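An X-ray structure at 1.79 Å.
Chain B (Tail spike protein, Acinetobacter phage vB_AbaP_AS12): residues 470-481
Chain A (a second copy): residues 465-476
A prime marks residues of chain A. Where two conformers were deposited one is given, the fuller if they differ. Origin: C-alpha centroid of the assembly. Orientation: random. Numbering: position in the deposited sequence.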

ATOM      1  N   VAL B 470      14.883  20.291  12.306  1.00 15.49           N
ATOM      2  CA  VAL B 470      14.727  20.947  13.596  1.00 16.11           C
ATOM      3  C   VAL B 470      14.087  19.928  14.526  1.00 21.33           C
ATOM      4  O   VAL B 470      12.897  19.609  14.387  1.00 19.08           O
ATOM      5  CB  VAL B 470      13.884  22.229  13.496  1.00 16.36           C
ATOM      6  CG1 VAL B 470      13.597  22.800  14.849  1.00 17.00           C
ATOM      7  CG2 VAL B 470      14.606  23.269  12.664  1.00 16.56           C
HETATM    8  N   MSE B 471      14.877  19.378  15.435  1.00 16.32           N
HETATM    9  CA  MSE B 471      14.391  18.308  16.286  1.00 16.26           C
HETATM   10  C   MSE B 471      14.598  18.667  17.732  1.00 16.98           C
HETATM   11  O   MSE B 471      15.680  19.104  18.127  1.00 17.61           O
HETATM   12  CB  MSE B 471      15.092  16.989  15.962  1.00 21.34           C
HETATM   13  CG  MSE B 471      16.604  17.043  16.059  1.00 25.56           C
HETATM   14 SE   MSE B 471      17.297  15.241  15.550  1.00 34.03          SE
HETATM   15  CE  MSE B 471      18.570  15.676  14.176  1.00 40.73           C
ATOM     16  N   ASP B 472      13.526  18.548  18.522  1.00 15.03           N
ATOM     17  CA  ASP B 472      13.633  18.675  19.972  1.00 17.13           C
ATOM     18  C   ASP B 472      14.036  17.308  20.530  1.00 17.63           C
ATOM     19  O   ASP B 472      13.278  16.614  21.211  1.00 19.13           O
ATOM     20  CB  ASP B 472      12.320  19.166  20.557  1.00 18.23           C
ATOM     21  CG  ASP B 472      12.369  19.330  22.074  1.00 17.87           C
ATOM     22  OD1 ASP B 472      13.465  19.428  22.657  1.00 16.23           O
ATOM     23  OD2 ASP B 472      11.285  19.365  22.677  1.00 21.40           O
ATOM     24  N   SER B 473      15.263  16.923  20.196  1.00 16.43           N
ATOM     25  CA  SER B 473      15.745  15.551  20.340  1.00 17.00           C
ATOM     26  C   SER B 473      17.258  15.606  20.488  1.00 15.11           C
ATOM     27  O   SER B 473      17.911  16.446  19.863  1.00 15.98           O
ATOM     28  CB  SER B 473      15.378  14.702  19.107  1.00 16.49           C
ATOM     29  OG  SER B 473      14.044  14.925  18.666  1.00 20.52           O
ATOM     30  N   TYR B 474      17.829  14.703  21.293  1.00 15.39           N
ATOM     31  CA  TYR B 474      19.277  14.677  21.364  1.00 13.68           C
ATOM     32  C   TYR B 474      19.828  13.863  20.201  1.00 14.06           C
ATOM     33  O   TYR B 474      19.103  13.126  19.532  1.00 14.38           O
ATOM     34  CB  TYR B 474      19.780  14.123  22.703  1.00 13.85           C
ATOM     35  CG  TYR B 474      19.516  12.667  22.999  1.00 15.45           C
ATOM     36  CD1 TYR B 474      20.412  11.694  22.598  1.00 18.10           C
ATOM     37  CD2 TYR B 474      18.428  12.284  23.766  1.00 18.73           C
ATOM     38  CE1 TYR B 474      20.198  10.365  22.889  1.00 19.64           C
ATOM     39  CE2 TYR B 474      18.199  10.966  24.071  1.00 20.73           C
ATOM     40  CZ  TYR B 474      19.101  10.002  23.626  1.00 22.25           C
ATOM     41  OH  TYR B 474      18.919   8.674  23.933  1.00 24.35           O
ATOM     42  N   LEU B 475      21.118  14.047  19.942  1.00 14.07           N
ATOM     43  CA  LEU B 475      21.757  13.481  18.763  1.00 13.44           C
ATOM     44  C   LEU B 475      23.114  12.929  19.170  1.00 16.03           C
ATOM     45  O   LEU B 475      23.897  13.632  19.822  1.00 15.70           O
ATOM     46  CB  LEU B 475      21.920  14.556  17.686  1.00 15.81           C
ATOM     47  CG  LEU B 475      22.636  14.128  16.412  1.00 17.84           C
ATOM     48  CD1 LEU B 475      21.914  12.984  15.771  1.00 17.28           C
ATOM     49  CD2 LEU B 475      22.717  15.307  15.447  1.00 20.29           C
ATOM     50  N   SER B 476      23.386  11.679  18.794  1.00 14.95           N
ATOM     51  CA  SER B 476      24.685  11.047  19.025  1.00 13.33           C
ATOM     52  C   SER B 476      25.158  10.468  17.698  1.00 13.86           C
ATOM     53  O   SER B 476      24.458   9.638  17.114  1.00 15.91           O
ATOM     54  CB  SER B 476      24.594   9.944  20.068  1.00 14.50           C
ATOM     55  OG  SER B 476      25.838   9.242  20.200  1.00 16.01           O
ATOM     56  N   THR B 477      26.325  10.911  17.224  1.00 13.81           N
ATOM     57  CA  THR B 477      26.853  10.494  15.924  1.00 12.34           C
ATOM     58  C   THR B 477      28.301  10.044  16.075  1.00 12.95           C
ATOM     59  O   THR B 477      28.937  10.265  17.114  1.00 12.87           O
ATOM     60  CB  THR B 477      26.805  11.622  14.902  1.00 16.93           C
ATOM     61  OG1 THR B 477      27.672  12.667  15.337  1.00 19.64           O
ATOM     62  CG2 THR B 477      25.396  12.168  14.749  1.00 18.88           C
ATOM     63  N   SER B 478      28.828   9.447  15.008  1.00 12.21           N
ATOM     64  CA  SER B 478      30.233   9.050  14.973  1.00 13.15           C
ATOM     65  C   SER B 478      31.039  10.034  14.131  1.00 14.69           C
ATOM     66  O   SER B 478      30.497  10.780  13.317  1.00 14.67           O
ATOM     67  CB  SER B 478      30.372   7.639  14.406  1.00 15.83           C
ATOM     68  OG  SER B 478      29.748   6.696  15.250  1.00 18.20           O
ATOM     69  N   ALA B 479      32.352  10.034  14.343  1.00 14.25           N
ATOM     70  CA  ALA B 479      33.234  10.813  13.483  1.00 12.59           C
ATOM     71  C   ALA B 479      33.395  10.132  12.132  1.00 13.48           C
ATOM     72  O   ALA B 479      33.289   8.913  12.014  1.00 14.61           O
ATOM     73  CB  ALA B 479      34.617  10.984  14.118  1.00 12.66           C
ATOM     74  N   LYS B 480      33.744  10.927  11.126  1.00 14.34           N
ATOM     75  CA  LYS B 480      34.210  10.374   9.854  1.00 15.51           C
ATOM     76  C   LYS B 480      35.695  10.054   9.957  1.00 16.07           C
ATOM     77  O   LYS B 480      36.517  10.940  10.204  1.00 16.89           O
ATOM     78  CB  LYS B 480      33.972  11.334   8.701  1.00 15.69           C
ATOM     79  CG  LYS B 480      34.219  10.632   7.321  1.00 18.81           C
ATOM     80  CD  LYS B 480      33.888  11.538   6.166  1.00 22.00           C
ATOM     81  CE  LYS B 480      33.728  10.756   4.843  1.00 24.09           C
ATOM     82  NZ  LYS B 480      35.004  10.171   4.364  1.00 24.03           N
ATOM     83  N   SER B 481      36.043   8.797   9.739  1.00 16.18           N
ATOM     84  CA  SER B 481      37.424   8.376   9.883  1.00 17.50           C
ATOM     85  C   SER B 481      38.180   8.692   8.605  1.00 18.86           C
ATOM     86  O   SER B 481      37.829   8.206   7.525  1.00 21.14           O
ATOM     87  CB  SER B 481      37.503   6.891  10.223  1.00 22.25           C
ATOM     88  OG  SER B 481      38.863   6.504  10.396  1.00 25.06           O
TER
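Chain A, residues 465-476: KFSGLVMDSYLS

Chain A adds a strand edge to edge with chain B, forming a short parallel β-sheet between two copies of the tail spike protein that is held by a ladder of backbone hydrogen bonds and flanked by tyrosine and leucine packing. Strand 468-471 of chain A runs alongside strand 474-476 of chain B in the same direction, with an angle of 3° between the axes and a closest approach of 4.7 Å. Both are extended, and the register is offset by six residues: the CA atoms of Tyr474 and Gly468′ lie 4.5 Å apart, those of Leu475 and Leu469′ 4.9 Å, and those of Ser476 and Val470′ 4.7 Å.

The hydrogen bonds alternate in the manner of parallel strands. Tyr474 N donates to Ser467′ O (3.1 Å), Leu469′ N to Tyr474 O (2.9 Å), Ser476 N to Leu469′ O (2.9 Å) and Met471′ N to Ser476 O (2.8 Å, nearly linear at 177°). Before the ladder, Ser473 OG donates to Phe466′ O (2.7 Å). Beyond it, chain A turns through Asp472′ and the pairing shifts: the CA of Ser478 is now nearest that of Tyr474′, at 5.0 Å. Here Ser478 spans the turn, its N donating to Ser473′ O (3.0 Å) and its OG to Asp472′ OD1 (2.6 Å).

Tyr474, Ser476 and Val470′ direct their side chains to one face of the sheet. The Tyr474 ring, at chi1 67° (p), lies across Gly468′, whose CA sits 4.0 Å from the ring centroid and 10° off its normal, a CH-π contact. The absence of a side chain makes room for the ring: an ideal CB on Gly468′ would come within 2.7 Å of Tyr474 CE2, a clash. Further along, Tyr474 CE1 meets Val470′ CG2 at 3.9 Å.

The other face carries Leu475 and Leu469′. Leu475 CD1 packs 3.7 Å from Leu469′ CD2 and 3.4 Å from the selenomethionine methyl CE of Met471′, while its CD2 reaches CD2 of Leu475′ at 3.9 Å. Thr477 extends this apolar patch, with CG2 3.6 Å from Met471′ CE.

At the far end, Lys480 lays its aliphatic chain over the Tyr474′ ring, CD standing 3.9 Å from the centroid and 9° off the normal. Its NZ is 5.2 Å from that centroid, so any cation-π attraction is weak at most. Water 1 bridges the copies, donating to Met471′ O (3.1 Å) and hydrogen-bonding Ser476 OG (2.9 Å). In all, the two stretches bury 837 Å², summed over both sides.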

ATOM      1  N   LYS A 465       7.692  10.632  21.221  1.00 16.40           N
ATOM      2  CA  LYS A 465       8.067   9.618  20.242  1.00 16.31           C
ATOM      3  C   LYS A 465       9.354   9.972  19.511  1.00 17.71           C
ATOM      4  O   LYS A 465       9.897   9.128  18.788  1.00 17.58           O
ATOM      5  CB  LYS A 465       6.929   9.417  19.253  1.00 19.99           C
ATOM      6  CG  LYS A 465       5.683   8.814  19.927  1.00 24.79           C
ATOM      7  CD  LYS A 465       4.679   8.324  18.952  1.00 29.96           C
ATOM      8  CE  LYS A 465       3.458   7.764  19.698  1.00 34.28           C
ATOM      9  NZ  LYS A 465       3.811   6.597  20.567  1.00 35.30           N
ATOM     10  N   PHE A 466       9.865  11.191  19.702  1.00 16.76           N
ATOM     11  CA  PHE A 466      11.055  11.676  19.011  1.00 15.91           C
ATOM     12  C   PHE A 466      11.988  12.277  20.052  1.00 16.57           C
ATOM     13  O   PHE A 466      12.247  13.487  20.089  1.00 16.52           O
ATOM     14  CB  PHE A 466      10.679  12.678  17.934  1.00 15.41           C
ATOM     15  CG  PHE A 466       9.741  12.124  16.917  1.00 17.05           C
ATOM     16  CD1 PHE A 466      10.211  11.287  15.918  1.00 18.46           C
ATOM     17  CD2 PHE A 466       8.395  12.400  16.962  1.00 16.30           C
ATOM     18  CE1 PHE A 466       9.365  10.767  14.991  1.00 17.06           C
ATOM     19  CE2 PHE A 466       7.545  11.864  16.033  1.00 17.08           C
ATOM     20  CZ  PHE A 466       8.029  11.039  15.053  1.00 18.07           C
ATOM     21  N   SER A 467      12.499  11.418  20.926  1.00 17.83           N
ATOM     22  CA  SER A 467      13.347  11.852  22.029  0.50 18.32           C
ATOM     23  C   SER A 467      14.810  11.965  21.635  1.00 18.04           C
ATOM     24  O   SER A 467      15.529  12.818  22.165  1.00 16.17           O
ATOM     25  CB  SER A 467      13.231  10.873  23.198  0.50 20.19           C
ATOM     26  OG  SER A 467      14.157  11.194  24.223  0.50 20.97           O
ATOM     27  N   GLY A 468      15.268  11.113  20.729  1.00 16.95           N
ATOM     28  CA  GLY A 468      16.680  11.135  20.388  1.00 13.80           C
ATOM     29  C   GLY A 468      16.948  10.373  19.110  1.00 15.52           C
ATOM     30  O   GLY A 468      16.088   9.659  18.584  1.00 13.96           O
ATOM     31  N   LEU A 469      18.173  10.563  18.620  1.00 14.04           N
ATOM     32  CA  LEU A 469      18.695   9.919  17.417  1.00 15.30           C
ATOM     33  C   LEU A 469      20.119   9.488  17.725  1.00 14.29           C
ATOM     34  O   LEU A 469      20.958  10.331  18.056  1.00 15.47           O
ATOM     35  CB  LEU A 469      18.685  10.877  16.225  1.00 14.74           C
ATOM     36  CG  LEU A 469      19.370  10.382  14.954  1.00 19.65           C
ATOM     37  CD1 LEU A 469      18.855   9.027  14.506  1.00 24.20           C
ATOM     38  CD2 LEU A 469      19.150  11.418  13.850  1.00 22.76           C
ATOM     39  N   VAL A 470      20.379   8.194  17.632  1.00 14.29           N
ATOM     40  CA  VAL A 470      21.680   7.620  17.943  1.00 15.17           C
ATOM     41  C   VAL A 470      22.132   6.852  16.712  1.00 16.17           C
ATOM     42  O   VAL A 470      21.544   5.821  16.375  1.00 16.43           O
ATOM     43  CB  VAL A 470      21.604   6.707  19.170  1.00 18.96           C
ATOM     44  CG1 VAL A 470      22.935   5.942  19.375  1.00 20.38           C
ATOM     45  CG2 VAL A 470      21.257   7.540  20.380  1.00 20.00           C
HETATM   46  N   MSE A 471      23.173   7.345  16.044  1.00 14.61           N
HETATM   47  CA  MSE A 471      23.615   6.715  14.809  1.00 16.07           C
HETATM   48  C   MSE A 471      25.109   6.488  14.827  1.00 14.45           C
HETATM   49  O   MSE A 471      25.873   7.407  15.139  1.00 16.85           O
HETATM   50  CB  MSE A 471      23.225   7.571  13.605  1.00 19.94           C
HETATM   51  CG  MSE A 471      23.679   8.984  13.647  1.00 26.12           C
HETATM   52 SE   MSE A 471      22.998   9.940  12.027  1.00 32.27          SE
HETATM   53  CE  MSE A 471      22.419  11.646  12.723  1.00 37.75           C
ATOM     54  N   ASP A 472      25.518   5.271  14.483  1.00 14.97           N
ATOM     55  CA  ASP A 472      26.937   4.974  14.296  1.00 15.63           C
ATOM     56  C   ASP A 472      27.295   5.257  12.838  1.00 16.55           C
ATOM     57  O   ASP A 472      27.582   4.359  12.039  1.00 19.47           O
ATOM     58  CB  ASP A 472      27.251   3.540  14.686  1.00 18.97           C
ATOM     59  CG  ASP A 472      28.723   3.229  14.569  1.00 24.87           C
ATOM     60  OD1 ASP A 472      29.551   4.178  14.577  1.00 23.75           O
ATOM     61  OD2 ASP A 472      29.056   2.038  14.446  1.00 26.08           O
ATOM     62  N   SER A 473      27.293   6.551  12.539  1.00 18.68           N
ATOM     63  CA  SER A 473      27.313   7.109  11.193  1.00 20.21           C
ATOM     64  C   SER A 473      27.880   8.512  11.306  1.00 14.71           C
ATOM     65  O   SER A 473      27.619   9.209  12.282  1.00 16.50           O
ATOM     66  CB  SER A 473      25.900   7.188  10.578  1.00 21.89           C
ATOM     67  OG  SER A 473      25.060   6.131  11.017  1.00 26.06           O
ATOM     68  N   TYR A 474      28.627   8.941  10.291  1.00 15.06           N
ATOM     69  CA  TYR A 474      29.089  10.315  10.306  1.00 14.57           C
ATOM     70  C   TYR A 474      28.002  11.238   9.757  1.00 16.37           C
ATOM     71  O   TYR A 474      27.011  10.805   9.151  1.00 16.66           O
ATOM     72  CB  TYR A 474      30.396  10.474   9.532  1.00 16.83           C
ATOM     73  CG  TYR A 474      30.313  10.284   8.036  1.00 17.65           C
ATOM     74  CD1 TYR A 474      30.586   9.062   7.451  1.00 22.19           C
ATOM     75  CD2 TYR A 474      30.013  11.355   7.209  1.00 20.27           C
ATOM     76  CE1 TYR A 474      30.542   8.904   6.075  1.00 25.35           C
ATOM     77  CE2 TYR A 474      29.974  11.211   5.836  1.00 22.69           C
ATOM     78  CZ  TYR A 474      30.229   9.993   5.273  1.00 25.26           C
ATOM     79  OH  TYR A 474      30.195   9.857   3.893  1.00 27.72           O
ATOM     80  N   LEU A 475      28.209  12.530   9.971  1.00 15.87           N
ATOM     81  CA  LEU A 475      27.202  13.535   9.678  1.00 16.11           C
ATOM     82  C   LEU A 475      27.873  14.777   9.115  1.00 18.22           C
ATOM     83  O   LEU A 475      28.833  15.283   9.702  1.00 17.76           O
ATOM     84  CB  LEU A 475      26.411  13.881  10.937  1.00 16.58           C
ATOM     85  CG  LEU A 475      25.406  15.026  10.818  1.00 15.87           C
ATOM     86  CD1 LEU A 475      24.291  14.681   9.832  1.00 17.79           C
ATOM     87  CD2 LEU A 475      24.845  15.352  12.194  1.00 20.13           C
ATOM     88  N   SER A 476      27.354  15.266   7.988  1.00 15.62           N
ATOM     89  CA  SER A 476      27.793  16.511   7.364  1.00 14.87           C
ATOM     90  C   SER A 476      26.557  17.364   7.110  1.00 18.28           C
ATOM     91  O   SER A 476      25.609  16.890   6.472  1.00 18.77           O
ATOM     92  CB  SER A 476      28.515  16.243   6.050  1.00 17.36           C
ATOM     93  OG  SER A 476      28.863  17.447   5.375  1.00 19.21           O
TER
HETATM   94  O   HOH W   1      26.492   7.298  18.154  1.00 24.46           O
HETATM   95  O   HOH W   2      30.965  13.105  11.415  1.00 31.78           O